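Local atomic coordinates of N-acetyl-beta-D glucosaminidase (Rhizomucor miehei CAU432, PDB entry 4ZM6), a protein that probably hydrolyses beta-N-acetylglucosaminides as a family 3 glycoside hydrolase and carries a GCN5-related region that binds acetyl-CoA and probably acetylates glucosamine. Residues Pro411-His416 and Tyr428-Glu433; Asp542-Asp547 and Gln582-Ala587; Gly596-Gln601 and Met614-Ser619. One frame throughout, in Å; residues are numbered along the deposited sequence.

Contact 1: Pro411-His416 and Tyr428-Glu433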
loop_
_atom_site.group_PDB
_atom_site.type_symbol
_atom_site.label_atom_id
_atom_site.label_comp_id
_atom_site.label_asym_id
_atom_site.label_seq_id
_atom_site.Cartn_x
_atom_site.Cartn_y
_atom_site.Cartn_z
ATOM N N PRO A 411 9.015 -30.666 29.382
ATOM C CA PRO A 411 7.918 -29.787 28.986
ATOM C C PRO A 411 6.784 -30.518 28.329
ATOM O O PRO A 411 5.721 -29.973 28.147
ATOM C CB PRO A 411 8.575 -28.868 27.996
ATOM C CG PRO A 411 9.403 -29.769 27.214
ATOM C CD PRO A 411 10.031 -30.655 28.214
ATOM N N PHE A 412 6.988 -31.794 28.073
ATOM C CA PHE A 412 6.005 -32.617 27.416
ATOM C C PHE A 412 5.145 -33.361 28.394
ATOM O O PHE A 412 4.343 -34.162 28.027
ATOM C CB PHE A 412 6.711 -33.637 26.598
ATOM C CG PHE A 412 6.905 -33.249 25.203
ATOM C CD1 PHE A 412 5.868 -33.266 24.330
ATOM C CD2 PHE A 412 8.141 -32.898 24.753
ATOM C CE1 PHE A 412 6.060 -32.930 23.018
ATOM C CE2 PHE A 412 8.349 -32.565 23.446
ATOM C CZ PHE A 412 7.306 -32.581 22.575
ATOM N N ASN A 413 5.345 -33.104 29.653
ATOM C CA ASN A 413 4.503 -33.664 30.714
ATOM C C ASN A 413 3.075 -33.150 30.703
ATOM O O ASN A 413 2.151 -33.886 31.052
ATOM C CB ASN A 413 5.085 -33.343 32.092
ATOM C CG ASN A 413 6.282 -34.193 32.434
ATOM O OD1 ASN A 413 6.727 -35.029 31.640
ATOM N ND2 ASN A 413 6.817 -33.984 33.628
ATOM N N SER A 414 2.899 -31.873 30.366
ATOM C CA SER A 414 1.563 -31.306 30.223
ATOM C C SER A 414 0.823 -32.022 29.089
ATOM O O SER A 414 -0.360 -32.339 29.208
ATOM C CB SER A 414 1.631 -29.799 29.967
ATOM O OG SER A 414 2.558 -29.488 28.944
ATOM N N PHE A 415 1.529 -32.289 27.996
ATOM C CA PHE A 415 0.980 -33.099 26.919
ATOM C C PHE A 415 0.486 -34.409 27.529
ATOM O O PHE A 415 -0.659 -34.795 27.321
ATOM C CB PHE A 415 2.044 -33.360 25.836
ATOM C CG PHE A 415 1.486 -33.556 24.446
ATOM C CD1 PHE A 415 0.704 -34.659 24.137
ATOM C CD2 PHE A 415 1.774 -32.649 23.437
ATOM C CE1 PHE A 415 0.210 -34.846 22.857
ATOM C CE2 PHE A 415 1.283 -32.827 22.157
ATOM C CZ PHE A 415 0.499 -33.929 21.866
ATOM N N HIS A 416 1.352 -35.062 28.304
ATOM C CA HIS A 416 1.028 -36.325 28.977
ATOM C C HIS A 416 -0.225 -36.207 29.824
ATOM O O HIS A 416 -1.138 -37.013 29.697
ATOM C CB HIS A 416 2.202 -36.791 29.851
ATOM C CG HIS A 416 1.907 -38.014 30.664
ATOM N ND1 HIS A 416 1.577 -39.225 30.094
ATOM C CD2 HIS A 416 1.900 -38.214 32.004
ATOM C CE1 HIS A 416 1.375 -40.117 31.045
ATOM N NE2 HIS A 416 1.566 -39.531 32.213
ATOM N N TYR A 428 4.193 -43.317 28.394
ATOM C CA TYR A 428 4.843 -42.079 28.122
ATOM C C TYR A 428 6.314 -42.274 28.322
ATOM O O TYR A 428 6.771 -42.603 29.387
ATOM C CB TYR A 428 4.262 -41.052 29.059
ATOM C CG TYR A 428 4.963 -39.749 29.200
ATOM C CD1 TYR A 428 5.022 -39.155 30.413
ATOM C CD2 TYR A 428 5.504 -39.092 28.135
ATOM C CE1 TYR A 428 5.615 -37.958 30.586
ATOM C CE2 TYR A 428 6.113 -37.883 28.305
ATOM C CZ TYR A 428 6.159 -37.338 29.550
ATOM O OH TYR A 428 6.743 -36.147 29.805
ATOM N N ILE A 429 7.046 -42.096 27.251
ATOM C CA ILE A 429 8.500 -42.240 27.226
ATOM C C ILE A 429 9.117 -40.982 26.657
ATOM O O ILE A 429 8.705 -40.508 25.601
ATOM C CB ILE A 429 8.941 -43.417 26.331
ATOM C CG1 ILE A 429 8.477 -44.746 26.932
ATOM C CG2 ILE A 429 10.454 -43.414 26.143
ATOM C CD1 ILE A 429 8.541 -45.912 25.969
ATOM N N ILE A 430 10.123 -40.461 27.347
ATOM C CA ILE A 430 10.910 -39.342 26.840
ATOM C C ILE A 430 12.178 -39.897 26.172
ATOM O O ILE A 430 13.114 -40.325 26.846
ATOM C CB ILE A 430 11.234 -38.350 27.970
ATOM C CG1 ILE A 430 9.921 -37.871 28.606
ATOM C CG2 ILE A 430 12.056 -37.182 27.443
ATOM C CD1 ILE A 430 10.096 -37.039 29.856
ATOM N N TYR A 431 12.180 -39.906 24.842
ATOM C CA TYR A 431 13.280 -40.468 24.054
ATOM C C TYR A 431 14.378 -39.436 23.814
ATOM O O TYR A 431 14.107 -38.240 23.695
ATOM C CB TYR A 431 12.772 -41.029 22.711
ATOM C CG TYR A 431 12.266 -39.989 21.722
ATOM C CD1 TYR A 431 10.937 -39.577 21.732
ATOM C CD2 TYR A 431 13.114 -39.428 20.771
ATOM C CE1 TYR A 431 10.470 -38.628 20.838
ATOM C CE2 TYR A 431 12.656 -38.480 19.872
ATOM C CZ TYR A 431 11.333 -38.081 19.909
ATOM O OH TYR A 431 10.865 -37.139 19.019
ATOM N N ASN A 432 15.615 -39.918 23.744
ATOM C CA ASN A 432 16.791 -39.090 23.468
ATOM C C ASN A 432 17.787 -39.902 22.627
ATOM O O ASN A 432 17.457 -41.007 22.186
ATOM C CB ASN A 432 17.415 -38.566 24.776
ATOM C CG ASN A 432 17.959 -39.675 25.663
ATOM O OD1 ASN A 432 19.166 -39.776 25.876
ATOM N ND2 ASN A 432 17.070 -40.506 26.192
ATOM N N GLU A 433 18.980 -39.357 22.388
ATOM C CA GLU A 433 20.006 -40.036 21.574
ATOM C C GLU A 433 20.365 -41.417 22.117
ATOM O O GLU A 433 20.528 -42.367 21.353
ATOM C CB GLU A 433 21.281 -39.193 21.511
ATOM C CG GLU A 433 21.139 -37.876 20.761
ATOM C CD GLU A 433 22.096 -36.809 21.264
ATOM O OE1 GLU A 433 23.191 -37.165 21.752
ATOM O OE2 GLU A 433 21.752 -35.611 21.171
#
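His416 and Tyr428 meet ring on ring in an offset stack. The centroids are 4.3 Å apart and the planes differ by 18°. Over one face of the His416 ring sits CD1 of Tyr428, displaced toward the rim, with His416 CG to Tyr428 CD1 at 3.3 Å. Over one face of the tyrosine ring sits His416 CB, 3.8 Å from the centroid of the Tyr428 ring, in a CH-pi contact. The imidazole is shifted toward the root of the tyrosine, and His416 ND1 lies 3.4 Å from Tyr428 CB. At the phenol edge, near the ring plane, is the amide of Asn413. Its exact position is doubtful, because the modelled atoms there clash. With CG anti to the backbone N in both His416 and Tyr428 (chi1 175° and 167°), the two rings extend from helix and strand toward each other.

The contact belongs to a beta-alpha-beta crossover. Strand 392-397 leads through helix 413-422 to strand 426-431, which pairs with it in parallel at one border of a mixed sheet. The first turn of the helix is thus laid against the outer strand. His416 N bonds to Phe412 O within that turn, at 3.1 Å. The Phe412 ring turns from Tyr428 toward Phe394 and Ala396 of the neighbouring strand. Tyr428 also meets the ring of Phe394, at a small interplanar angle.

Contact 2: Asp542-Asp547 and Gln582-Ala587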
loop_
_atom_site.group_PDB
_atom_site.type_symbol
_atom_site.label_atom_id
_atom_site.label_comp_id
_atom_site.label_asym_id
_atom_site.label_seq_id
_atom_site.Cartn_x
_atom_site.Cartn_y
_atom_site.Cartn_z
ATOM N N ASP A 542 -11.999 -7.540 0.695
ATOM C CA ASP A 542 -11.698 -6.501 -0.291
ATOM C C ASP A 542 -12.332 -5.183 0.106
ATOM O O ASP A 542 -13.200 -5.131 0.976
ATOM C CB ASP A 542 -12.255 -6.879 -1.664
ATOM C CG ASP A 542 -11.543 -8.054 -2.287
ATOM O OD1 ASP A 542 -10.292 -8.093 -2.240
ATOM O OD2 ASP A 542 -12.242 -8.930 -2.844
ATOM N N ASP A 543 -11.904 -4.118 -0.564
ATOM C CA ASP A 543 -12.561 -2.828 -0.448
ATOM C C ASP A 543 -13.930 -2.904 -1.099
ATOM O O ASP A 543 -14.097 -3.514 -2.157
ATOM C CB ASP A 543 -11.726 -1.729 -1.103
ATOM C CG ASP A 543 -10.470 -1.407 -0.317
ATOM O OD1 ASP A 543 -10.550 -1.315 0.923
ATOM O OD2 ASP A 543 -9.399 -1.240 -0.936
ATOM N N TYR A 544 -14.909 -2.298 -0.443
ATOM C CA TYR A 544 -16.258 -2.208 -0.973
ATOM C C TYR A 544 -16.259 -1.298 -2.203
ATOM O O TYR A 544 -15.688 -0.205 -2.174
ATOM C CB TYR A 544 -17.205 -1.678 0.115
ATOM C CG TYR A 544 -18.581 -1.257 -0.360
ATOM C CD1 TYR A 544 -19.523 -2.199 -0.755
ATOM C CD2 TYR A 544 -18.947 0.086 -0.388
ATOM C CE1 TYR A 544 -20.784 -1.813 -1.179
ATOM C CE2 TYR A 544 -20.203 0.477 -0.804
ATOM C CZ TYR A 544 -21.115 -0.472 -1.199
ATOM O OH TYR A 544 -22.361 -0.071 -1.621
ATOM N N ARG A 545 -16.870 -1.776 -3.286
ATOM C CA ARG A 545 -17.047 -0.993 -4.505
ATOM C C ARG A 545 -18.541 -0.833 -4.728
ATOM O O ARG A 545 -19.230 -1.792 -5.082
ATOM C CB ARG A 545 -16.407 -1.690 -5.711
ATOM C CG ARG A 545 -14.909 -1.935 -5.580
ATOM C CD ARG A 545 -14.295 -2.433 -6.885
ATOM N NE ARG A 545 -14.949 -3.640 -7.411
ATOM C CZ ARG A 545 -14.671 -4.893 -7.045
ATOM N NH1 ARG A 545 -13.745 -5.156 -6.125
ATOM N NH2 ARG A 545 -15.331 -5.901 -7.605
ATOM N N ASN A 546 -19.043 0.380 -4.510
ATOM C CA ASN A 546 -20.482 0.626 -4.563
ATOM C C ASN A 546 -21.126 0.316 -5.923
ATOM O O ASN A 546 -22.275 -0.126 -5.975
ATOM C CB ASN A 546 -20.816 2.052 -4.090
ATOM C CG ASN A 546 -20.280 3.130 -5.016
ATOM O OD1 ASN A 546 -19.095 3.149 -5.352
ATOM N ND2 ASN A 546 -21.151 4.047 -5.418
ATOM N N ASP A 547 -20.390 0.509 -7.014
ATOM C CA ASP A 547 -20.918 0.191 -8.343
ATOM C C ASP A 547 -21.226 -1.297 -8.512
ATOM O O ASP A 547 -22.225 -1.656 -9.130
ATOM C CB ASP A 547 -19.955 0.653 -9.441
ATOM C CG ASP A 547 -19.865 2.180 -9.548
ATOM O OD1 ASP A 547 -20.823 2.884 -9.144
ATOM O OD2 ASP A 547 -18.830 2.679 -10.044
ATOM N N GLN A 582 -14.634 7.456 4.863
ATOM C CA GLN A 582 -15.193 6.121 4.889
ATOM C C GLN A 582 -14.133 5.091 4.582
ATOM O O GLN A 582 -13.136 5.389 3.933
ATOM C CB GLN A 582 -16.340 5.986 3.880
ATOM C CG GLN A 582 -15.922 6.003 2.415
ATOM C CD GLN A 582 -17.080 5.716 1.487
ATOM O OE1 GLN A 582 -17.030 4.789 0.681
ATOM N NE2 GLN A 582 -18.140 6.501 1.608
ATOM N N LYS A 583 -14.364 3.877 5.068
ATOM C CA LYS A 583 -13.603 2.717 4.635
ATOM C C LYS A 583 -14.450 1.471 4.850
ATOM O O LYS A 583 -14.422 0.880 5.919
ATOM C CB LYS A 583 -12.274 2.621 5.384
ATOM C CG LYS A 583 -11.387 1.497 4.895
ATOM C CD LYS A 583 -10.803 1.781 3.517
ATOM C CE LYS A 583 -9.467 2.496 3.626
ATOM N NZ LYS A 583 -8.919 2.865 2.293
ATOM N N HIS A 584 -15.213 1.099 3.825
ATOM C CA HIS A 584 -16.076 -0.073 3.878
ATOM C C HIS A 584 -15.402 -1.255 3.199
ATOM O O HIS A 584 -14.635 -1.084 2.249
ATOM C CB HIS A 584 -17.414 0.216 3.203
ATOM C CG HIS A 584 -18.033 1.509 3.629
ATOM N ND1 HIS A 584 -18.971 2.175 2.874
ATOM C CD2 HIS A 584 -17.819 2.274 4.723
ATOM C CE1 HIS A 584 -19.323 3.283 3.495
ATOM N NE2 HIS A 584 -18.638 3.368 4.619
ATOM N N LYS A 585 -15.693 -2.452 3.696
ATOM C CA LYS A 585 -15.082 -3.678 3.194
ATOM C C LYS A 585 -16.150 -4.754 3.051
ATOM O O LYS A 585 -17.142 -4.750 3.780
ATOM C CB LYS A 585 -14.013 -4.190 4.170
ATOM C CG LYS A 585 -13.034 -3.157 4.716
ATOM C CD LYS A 585 -11.822 -3.020 3.813
ATOM C CE LYS A 585 -10.729 -2.209 4.484
ATOM N NZ LYS A 585 -9.642 -1.885 3.524
ATOM N N VAL A 586 -15.933 -5.680 2.124
ATOM C CA VAL A 586 -16.786 -6.862 2.000
ATOM C C VAL A 586 -15.933 -8.109 2.191
ATOM O O VAL A 586 -14.711 -8.051 2.067
ATOM C CB VAL A 586 -17.517 -6.926 0.637
ATOM C CG1 VAL A 586 -18.367 -5.680 0.424
ATOM C CG2 VAL A 586 -16.542 -7.110 -0.522
ATOM N N ALA A 587 -16.573 -9.231 2.501
ATOM C CA ALA A 587 -15.877 -10.515 2.567
ATOM C C ALA A 587 -16.404 -11.420 1.457
ATOM O O ALA A 587 -17.616 -11.521 1.258
ATOM C CB ALA A 587 -16.059 -11.165 3.931
#
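Asp542 and Val586 form an antiparallel hydrogen-bonded pair. Asp542 N donates to Val586 O at 3.1 Å, and Val586 N returns a bond to Asp542 O at 3.0 Å. One residue past the next pair, Asp543 with Lys585, the chain adds a third bond. Tyr544 N reaches His584 O at 3.0 Å, with a nearly straight N-H (171°). This donor stands well above the carbonyl plane of His584, as the 542-547 chain leaves the sheet for helix 546-561.

The charged contact joins Asp543 and Lys585, which run side by side, pointing the same way. Lys585 NZ forms a salt bridge to Asp543 OD1 at 2.8 Å. The bend at chi2 (-89°) swings Lys585 CD to the carboxylate, 3.6 Å from Asp543 OD1. Lys583 NZ is a second positive group nearby, not in contact with the carboxylate.

Apolar packing centres on Tyr544. With CG anti to the backbone N (chi1 168°), its ring lies beside Val586 and His584. The edge of the ring meets Val586 CG1, with Tyr544 CD1 to Val586 CG1 at 3.9 Å, and the two side chains cross at about a right angle. Tyr544 CB rests on His584 CB at 3.6 Å. The Phe597 ring meets Tyr544 edge-to-face.

Asp542 turns its carboxylate outward to Arg588 and to Arg258 of the second subunit. The border strand 540-543 of this acetyltransferase sheet therefore also serves the subunit interface. The positive groups around Asp542 and Asp543 would be expected to keep both carboxylates ionised.

Contact 3: Gly596-Gln601 and Met614-Ser619. With ACO (acetyl coenzyme *a), chain C.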
loop_
_atom_site.group_PDB
_atom_site.type_symbol
_atom_site.label_atom_id
_atom_site.label_comp_id
_atom_site.label_asym_id
_atom_site.label_seq_id
_atom_site.Cartn_x
_atom_site.Cartn_y
_atom_site.Cartn_z
ATOM N N GLY A 596 -20.052 -11.330 3.704
ATOM C CA GLY A 596 -20.176 -10.370 4.797
ATOM C C GLY A 596 -19.797 -8.961 4.386
ATOM O O GLY A 596 -19.116 -8.751 3.376
ATOM N N PHE A 597 -20.230 -7.997 5.189
ATOM C CA PHE A 597 -19.981 -6.593 4.921
ATOM C C PHE A 597 -19.703 -5.851 6.223
ATOM O O PHE A 597 -20.286 -6.164 7.258
ATOM C CB PHE A 597 -21.200 -5.990 4.210
ATOM C CG PHE A 597 -21.163 -4.495 4.098
ATOM C CD1 PHE A 597 -20.464 -3.886 3.076
ATOM C CD2 PHE A 597 -21.826 -3.701 5.021
ATOM C CE1 PHE A 597 -20.421 -2.508 2.969
ATOM C CE2 PHE A 597 -21.787 -2.323 4.925
ATOM C CZ PHE A 597 -21.083 -1.725 3.896
ATOM N N VAL A 598 -18.814 -4.865 6.156
ATOM C CA VAL A 598 -18.582 -3.955 7.272
ATOM C C VAL A 598 -18.533 -2.503 6.774
ATOM O O VAL A 598 -17.938 -2.217 5.731
ATOM C CB VAL A 598 -17.293 -4.323 8.040
ATOM C CG1 VAL A 598 -16.054 -4.100 7.186
ATOM C CG2 VAL A 598 -17.189 -3.544 9.343
ATOM N N ALA A 599 -19.174 -1.604 7.523
ATOM C CA ALA A 599 -19.165 -0.170 7.232
ATOM C C ALA A 599 -18.458 0.569 8.353
ATOM O O ALA A 599 -18.455 0.116 9.495
ATOM C CB ALA A 599 -20.578 0.347 7.081
ATOM N N THR A 600 -17.926 1.742 8.029
ATOM C CA THR A 600 -16.882 2.374 8.830
ATOM C C THR A 600 -16.680 3.841 8.434
ATOM O O THR A 600 -16.630 4.169 7.253
ATOM C CB THR A 600 -15.556 1.590 8.667
ATOM O OG1 THR A 600 -15.427 0.650 9.731
ATOM C CG2 THR A 600 -14.327 2.498 8.673
ATOM N N GLN A 601 -16.557 4.710 9.433
ATOM C CA GLN A 601 -16.251 6.119 9.204
ATOM C C GLN A 601 -15.398 6.670 10.342
ATOM O O GLN A 601 -15.345 6.081 11.423
ATOM C CB GLN A 601 -17.539 6.943 9.007
ATOM C CG GLN A 601 -18.333 7.325 10.252
ATOM C CD GLN A 601 -19.330 8.455 9.984
ATOM O OE1 GLN A 601 -19.456 8.946 8.859
ATOM N NE2 GLN A 601 -20.039 8.875 11.024
ATOM N N MET A 614 -19.956 1.456 11.782
ATOM C CA MET A 614 -21.336 1.776 11.430
ATOM C C MET A 614 -22.185 0.518 11.344
ATOM O O MET A 614 -23.340 0.503 11.763
ATOM C CB MET A 614 -21.394 2.519 10.087
ATOM C CG MET A 614 -20.664 3.856 10.059
ATOM S SD MET A 614 -20.519 4.523 8.385
ATOM C CE MET A 614 -22.224 4.955 8.058
ATOM N N LEU A 615 -21.612 -0.534 10.781
ATOM C CA LEU A 615 -22.351 -1.768 10.576
ATOM C C LEU A 615 -21.381 -2.925 10.383
ATOM O O LEU A 615 -20.300 -2.749 9.814
ATOM C CB LEU A 615 -23.266 -1.635 9.358
ATOM C CG LEU A 615 -24.240 -2.779 9.088
ATOM C CD1 LEU A 615 -25.380 -2.763 10.089
ATOM C CD2 LEU A 615 -24.783 -2.684 7.673
ATOM N N LEU A 616 -21.773 -4.091 10.891
ATOM C CA LEU A 616 -21.063 -5.340 10.660
ATOM C C LEU A 616 -22.135 -6.394 10.499
ATOM O O LEU A 616 -22.994 -6.527 11.362
ATOM C CB LEU A 616 -20.180 -5.682 11.859
ATOM C CG LEU A 616 -18.901 -6.512 11.666
ATOM C CD1 LEU A 616 -18.637 -7.356 12.912
ATOM C CD2 LEU A 616 -18.936 -7.404 10.432
ATOM N N MET A 617 -22.106 -7.129 9.393
ATOM C CA MET A 617 -23.130 -8.138 9.121
ATOM C C MET A 617 -22.586 -9.217 8.198
ATOM O O MET A 617 -21.808 -8.918 7.290
ATOM C CB MET A 617 -24.363 -7.484 8.484
ATOM C CG MET A 617 -24.201 -7.156 7.002
ATOM S SD MET A 617 -25.429 -6.055 6.265
ATOM C CE MET A 617 -26.943 -6.810 6.825
ATOM N N VAL A 618 -22.983 -10.469 8.440
ATOM C CA VAL A 618 -22.657 -11.574 7.529
ATOM C C VAL A 618 -23.883 -12.474 7.332
ATOM O O VAL A 618 -24.696 -12.642 8.243
ATOM C CB VAL A 618 -21.399 -12.390 7.975
ATOM C CG1 VAL A 618 -20.605 -11.662 9.054
ATOM C CG2 VAL A 618 -21.758 -13.782 8.471
ATOM N N SER A 619 -23.992 -13.045 6.133
ATOM C CA SER A 619 -25.131 -13.868 5.735
ATOM C C SER A 619 -25.335 -15.034 6.698
ATOM O O SER A 619 -24.356 -15.676 7.089
ATOM C CB SER A 619 -24.912 -14.425 4.326
ATOM O OG SER A 619 -24.333 -13.455 3.468
HETATM N N1A ACO C . -15.533 -23.418 14.281
HETATM C C2A ACO C . -16.243 -23.371 15.432
HETATM N N3A ACO C . -16.721 -22.222 15.960
HETATM C C4A ACO C . -16.521 -21.026 15.345
HETATM C C5A ACO C . -15.747 -21.005 14.089
HETATM C C6A ACO C . -15.250 -22.299 13.566
HETATM N N6A ACO C . -14.540 -22.345 12.414
HETATM N N7A ACO C . -15.679 -19.728 13.699
HETATM C C8A ACO C . -16.344 -18.983 14.619
HETATM N N9A ACO C . -16.841 -19.753 15.607
HETATM C C1B ACO C . -17.628 -19.257 16.771
HETATM C C2B ACO C . -16.752 -18.996 17.993
HETATM O O2B ACO C . -17.357 -19.560 19.164
HETATM C C3B ACO C . -16.604 -17.484 18.088
HETATM O O3B ACO C . -16.574 -16.971 19.434
HETATM P P3B ACO C . -17.817 -16.836 20.471
HETATM O O7A ACO C . -18.456 -15.502 20.146
HETATM O O8A ACO C . -18.680 -18.056 20.247
HETATM O O9A ACO C . -17.124 -16.841 21.805
HETATM C C4B ACO C . -17.755 -16.939 17.246
HETATM O O4B ACO C . -18.251 -18.012 16.430
HETATM C C5B ACO C . -17.307 -15.764 16.387
HETATM O O5B ACO C . -18.142 -15.721 15.239
HETATM P P1A ACO C . -17.591 -15.308 13.794
HETATM O O1A ACO C . -17.836 -16.479 12.871
HETATM O O2A ACO C . -16.220 -14.692 13.869
HETATM O O3A ACO C . -18.660 -14.137 13.552
HETATM P P2A ACO C . -19.847 -14.307 12.495
HETATM O O4A ACO C . -19.227 -14.580 11.145
HETATM O O5A ACO C . -20.867 -15.268 13.036
HETATM O O6A ACO C . -20.462 -12.825 12.535
HETATM C CBP ACO C . -22.040 -11.290 13.545
HETATM C CCP ACO C . -20.895 -12.262 13.772
HETATM C CDP ACO C . -21.571 -10.134 12.675
HETATM C CEP ACO C . -22.478 -10.741 14.894
HETATM C CAP ACO C . -23.166 -12.075 12.868
HETATM O OAP ACO C . -23.827 -12.887 13.834
HETATM C C9P ACO C . -24.170 -11.205 12.167
HETATM O O9P ACO C . -24.038 -10.999 10.968
HETATM N N8P ACO C . -25.184 -10.705 12.870
HETATM C C7P ACO C . -26.204 -9.904 12.221
HETATM C C6P ACO C . -27.084 -9.151 13.204
HETATM C C5P ACO C . -26.406 -8.017 13.950
HETATM O O5P ACO C . -26.890 -7.744 15.035
HETATM N N4P ACO C . -25.372 -7.331 13.437
HETATM C C3P ACO C . -24.772 -6.188 14.132
HETATM C C2P ACO C . -25.405 -4.847 13.740
HETATM S S1P ACO C . -25.096 -3.557 14.922
HETATM C C ACO C . -23.682 -2.850 14.417
HETATM O O ACO C . -23.060 -3.310 13.475
HETATM C CH3 ACO C . -23.207 -1.645 15.164
#
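Phe597 and Leu615 both set CG anti to the backbone N (chi1 170° and -173°), and their side chains cross at about a right angle. Leu615 CD2 touches the ring edge at Phe597 CE2, 4.1 Å away. On the other face of the sheet, Val598 CG2 is anti to its N and meets Leu616 CG.

The antiparallel ladder runs through Phe597 and Met617, paired in both directions. Phe597 N to Met617 O, at 2.8 Å, is almost collinear with the carbonyl. Ala599 N bonds to Leu615 O. Met614 and Leu615 then both face Ala599, forming a classic beta bulge. Their two N-H groups make only weak bonds to Ala599 O. Met614 SD lies across the Gln601 chain, 3.9 Å from Gln601 CB.

Residues Leu615 to Val618, near the end of strand 608-618, line the acetyl-CoA. Leu616 N donates to the acetyl oxygen O of the cofactor at 3.0 Å, which may polarise the thioester. Val618 N donates to O9P of the cofactor at 2.8 Å. The bond from N4P of the cofactor to Leu616 O, at 3.3 Å, is weak. Gly624, Gly626 and Gly628 supply further backbone N-H groups to the cofactor. A bulged strand that holds the pantetheine like a sheet neighbour, followed by this glycine-rich pyrophosphate loop, is the acetyl-CoA site of the GNAT fold.

From the N terminus, contact 1 comes first, in the mixed sheet whose border strands are 373-377 and 426-431. It closes a short loop of 11 residues and ties helix 413-422 to the border strand 426-431. Contact 2 comes later and closes a longer, mostly helical loop of 34 residues. Contact 3 follows as a beta hairpin with 12 residues between its segments. The three are in series; none nests or crosses. Contacts 2 and 3 share one sheet and touch: Lys585 and Ala587 bond to Val598 and Gly596. Together they join four consecutive strands, from 540-543 to 608-618. Contact 1 lies apart, its nearest atoms about 33 Å from either.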